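Local coordinates for protein glycine betaine/carnitine/choline ABC transporter (Staphylococcus aureus subsp. aureus Mu50, PDB 3O66) that probably captures glycine betaine, carnitine or choline as the substrate-binding component of an ABC importer, at residues D142-W151 / T187-G195. Residues are numbered along the deposited sequence; the frame is centred on the assembly and turned at random.
Sequences DLRLGMDSSW and TEKLDVALG
With CG anti to the carbonyl carbon (chi1 -59°) and a bend at chi3, the R144 side chain curves toward D191, whose CG takes the same setting. The guanidinium grips the carboxylate side-on in a salt bridge: R144 NE points at D191 OD2 and R144 NH2 at D191 OD1, 3.1 and 3.0 Å away, both nearly straight. The guanidinium nitrogens approach both oxygens from above the carboxylate plane, the two planes 51° apart. D191 OD2 also accepts from R144 N at 2.8 Å through its anti lone pair, tying the carboxylate to backbone and side chain. NH1 and NH2 add weak bonds to E188 O, in the Schellman residue closing helix 181-186. R144 O takes D191 N and V192 N, and the parallel pairing runs on through G146 N to V192 O at 2.9 Å and L194 N to G146 O at 2.8 Å. A water bridges D148 N and L194 O. L190 lays both methyls against G146, while L145 CD1 meets V192 CG1 at 3.7 Å on the other face. L194 CD2 makes a CH-pi contact over the face of the W151 six-membered ring, 3.5 Å from its centroid. These are adjacent inner strands of the five-stranded sheet in one lobe of a periplasmic-binding-protein fold, 144-148 flanked by 172-176 and 192-196 by 116-120; helix 181-186 covers the L190 and A193 face, and F118 packs on L145 and L194.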
# COMPACT_ATOMS: atom_id res chain seq x y z
N ASP A 142 12.68 24.58 -13.13
CA ASP A 142 12.48 25.66 -12.17
C ASP A 142 11.89 25.16 -10.85
O ASP A 142 11.53 25.96 -9.98
CB ASP A 142 11.56 26.73 -12.81
CG ASP A 142 12.16 27.33 -14.08
OD1 ASP A 142 13.38 27.62 -14.10
OD2 ASP A 142 11.40 27.51 -15.06
N LEU A 143 11.81 23.84 -10.68
CA LEU A 143 11.13 23.26 -9.50
C LEU A 143 12.09 22.57 -8.52
O LEU A 143 13.15 22.11 -8.92
CB LEU A 143 10.04 22.28 -9.95
CG LEU A 143 8.86 22.88 -10.74
CD1 LEU A 143 7.84 21.82 -11.19
CD2 LEU A 143 8.15 23.99 -9.94
N ARG A 144 11.71 22.52 -7.24
CA ARG A 144 12.45 21.83 -6.19
C ARG A 144 11.79 20.46 -5.92
O ARG A 144 10.59 20.41 -5.56
CB ARG A 144 12.46 22.68 -4.89
CG ARG A 144 13.08 24.07 -5.05
CD ARG A 144 12.65 25.02 -3.91
NE ARG A 144 11.21 25.26 -3.98
CZ ARG A 144 10.50 25.85 -3.01
NH1 ARG A 144 11.09 26.29 -1.91
NH2 ARG A 144 9.19 26.01 -3.16
N LEU A 145 12.55 19.38 -6.15
CA LEU A 145 12.14 17.99 -5.80
C LEU A 145 12.73 17.50 -4.46
O LEU A 145 13.93 17.63 -4.23
CB LEU A 145 12.55 17.01 -6.90
CG LEU A 145 12.23 15.51 -6.71
CD1 LEU A 145 10.72 15.24 -6.64
CD2 LEU A 145 12.86 14.70 -7.85
N GLY A 146 11.89 16.92 -3.61
CA GLY A 146 12.33 16.19 -2.40
C GLY A 146 12.04 14.71 -2.61
O GLY A 146 10.96 14.35 -3.10
N MSE A 147 13.01 13.85 -2.27
CA MSE A 147 12.81 12.39 -2.36
C MSE A 147 13.51 11.70 -1.19
O MSE A 147 14.40 12.29 -0.57
CB MSE A 147 13.37 11.85 -3.69
CG MSE A 147 14.87 11.89 -3.77
SE MSE A 147 15.45 13.68 -4.23
CE MSE A 147 15.89 13.25 -6.11
N ASP A 148 13.14 10.45 -0.90
CA ASP A 148 13.89 9.64 0.07
C ASP A 148 15.37 9.60 -0.31
O ASP A 148 15.71 9.42 -1.48
CB ASP A 148 13.39 8.20 0.11
CG ASP A 148 14.08 7.39 1.19
OD1 ASP A 148 13.76 7.57 2.39
OD2 ASP A 148 14.99 6.62 0.86
N SER A 149 16.26 9.74 0.67
CA SER A 149 17.71 9.59 0.40
C SER A 149 18.11 8.25 -0.28
O SER A 149 19.01 8.22 -1.12
CB SER A 149 18.57 9.90 1.64
OG SER A 149 18.01 9.42 2.86
N SER A 150 17.43 7.16 0.03
CA SER A 150 17.78 5.86 -0.60
C SER A 150 17.49 5.81 -2.10
O SER A 150 17.91 4.88 -2.79
CB SER A 150 17.11 4.69 0.13
N TRP A 151 16.79 6.83 -2.61
CA TRP A 151 16.39 6.87 -4.01
C TRP A 151 17.40 7.52 -4.97
O TRP A 151 17.38 7.24 -6.17
CB TRP A 151 14.99 7.52 -4.14
CG TRP A 151 14.30 7.19 -5.41
CD1 TRP A 151 13.81 5.97 -5.79
CD2 TRP A 151 14.02 8.09 -6.47
NE1 TRP A 151 13.24 6.06 -7.03
CE2 TRP A 151 13.35 7.35 -7.48
CE3 TRP A 151 14.26 9.45 -6.68
CZ2 TRP A 151 12.93 7.93 -8.68
CZ3 TRP A 151 13.83 10.03 -7.87
CH2 TRP A 151 13.18 9.26 -8.86
N THR A 187 4.57 23.15 3.34
CA THR A 187 5.16 24.42 3.77
C THR A 187 5.86 25.14 2.63
O THR A 187 6.42 26.23 2.83
CB THR A 187 6.13 24.26 4.97
OG1 THR A 187 7.23 23.39 4.60
CG2 THR A 187 5.39 23.71 6.22
N GLU A 188 5.80 24.55 1.43
CA GLU A 188 6.36 25.14 0.21
C GLU A 188 7.89 25.20 0.22
O GLU A 188 8.49 26.01 -0.52
CB GLU A 188 5.72 26.53 -0.10
CG GLU A 188 4.18 26.44 -0.17
CD GLU A 188 3.52 27.46 -1.06
OE1 GLU A 188 4.10 27.83 -2.10
OE2 GLU A 188 2.38 27.87 -0.74
N LYS A 189 8.52 24.34 1.05
CA LYS A 189 9.96 24.09 0.95
C LYS A 189 10.30 23.22 -0.26
O LYS A 189 11.44 23.22 -0.71
CB LYS A 189 10.52 23.46 2.24
CG LYS A 189 10.60 24.42 3.43
CD LYS A 189 11.64 25.55 3.17
CE LYS A 189 11.80 26.50 4.38
NZ LYS A 189 10.50 27.08 4.89
N LEU A 190 9.31 22.50 -0.80
CA LEU A 190 9.46 21.75 -2.03
C LEU A 190 8.32 22.14 -2.99
O LEU A 190 7.28 22.60 -2.55
CB LEU A 190 9.35 20.23 -1.78
CG LEU A 190 10.34 19.58 -0.83
CD1 LEU A 190 9.94 18.14 -0.59
CD2 LEU A 190 11.77 19.69 -1.38
N ASP A 191 8.52 21.91 -4.28
CA ASP A 191 7.45 22.04 -5.25
C ASP A 191 6.87 20.68 -5.61
O ASP A 191 5.68 20.57 -5.95
CB ASP A 191 7.96 22.75 -6.49
CG ASP A 191 8.53 24.14 -6.19
OD1 ASP A 191 7.80 24.98 -5.59
OD2 ASP A 191 9.71 24.38 -6.51
N VAL A 192 7.72 19.66 -5.55
CA VAL A 192 7.37 18.28 -5.90
C VAL A 192 8.06 17.33 -4.89
O VAL A 192 9.24 17.56 -4.51
CB VAL A 192 7.84 17.94 -7.35
CG1 VAL A 192 7.41 16.52 -7.75
CG2 VAL A 192 7.31 18.93 -8.35
N ALA A 193 7.35 16.27 -4.48
CA ALA A 193 7.89 15.28 -3.57
C ALA A 193 7.66 13.91 -4.20
O ALA A 193 6.63 13.68 -4.87
CB ALA A 193 7.19 15.36 -2.20
N LEU A 194 8.62 13.01 -4.02
CA LEU A 194 8.38 11.60 -4.29
C LEU A 194 8.01 10.96 -2.95
O LEU A 194 8.88 10.71 -2.10
CB LEU A 194 9.64 10.96 -4.87
CG LEU A 194 9.45 9.49 -5.30
CD1 LEU A 194 8.41 9.33 -6.46
CD2 LEU A 194 10.79 8.98 -5.69
N GLY A 195 6.73 10.70 -2.75
CA GLY A 195 6.20 10.27 -1.42
C GLY A 195 5.57 8.91 -1.58
O GLY A 195 5.65 8.33 -2.66
O HOH W 1 11.09 9.11 -2.26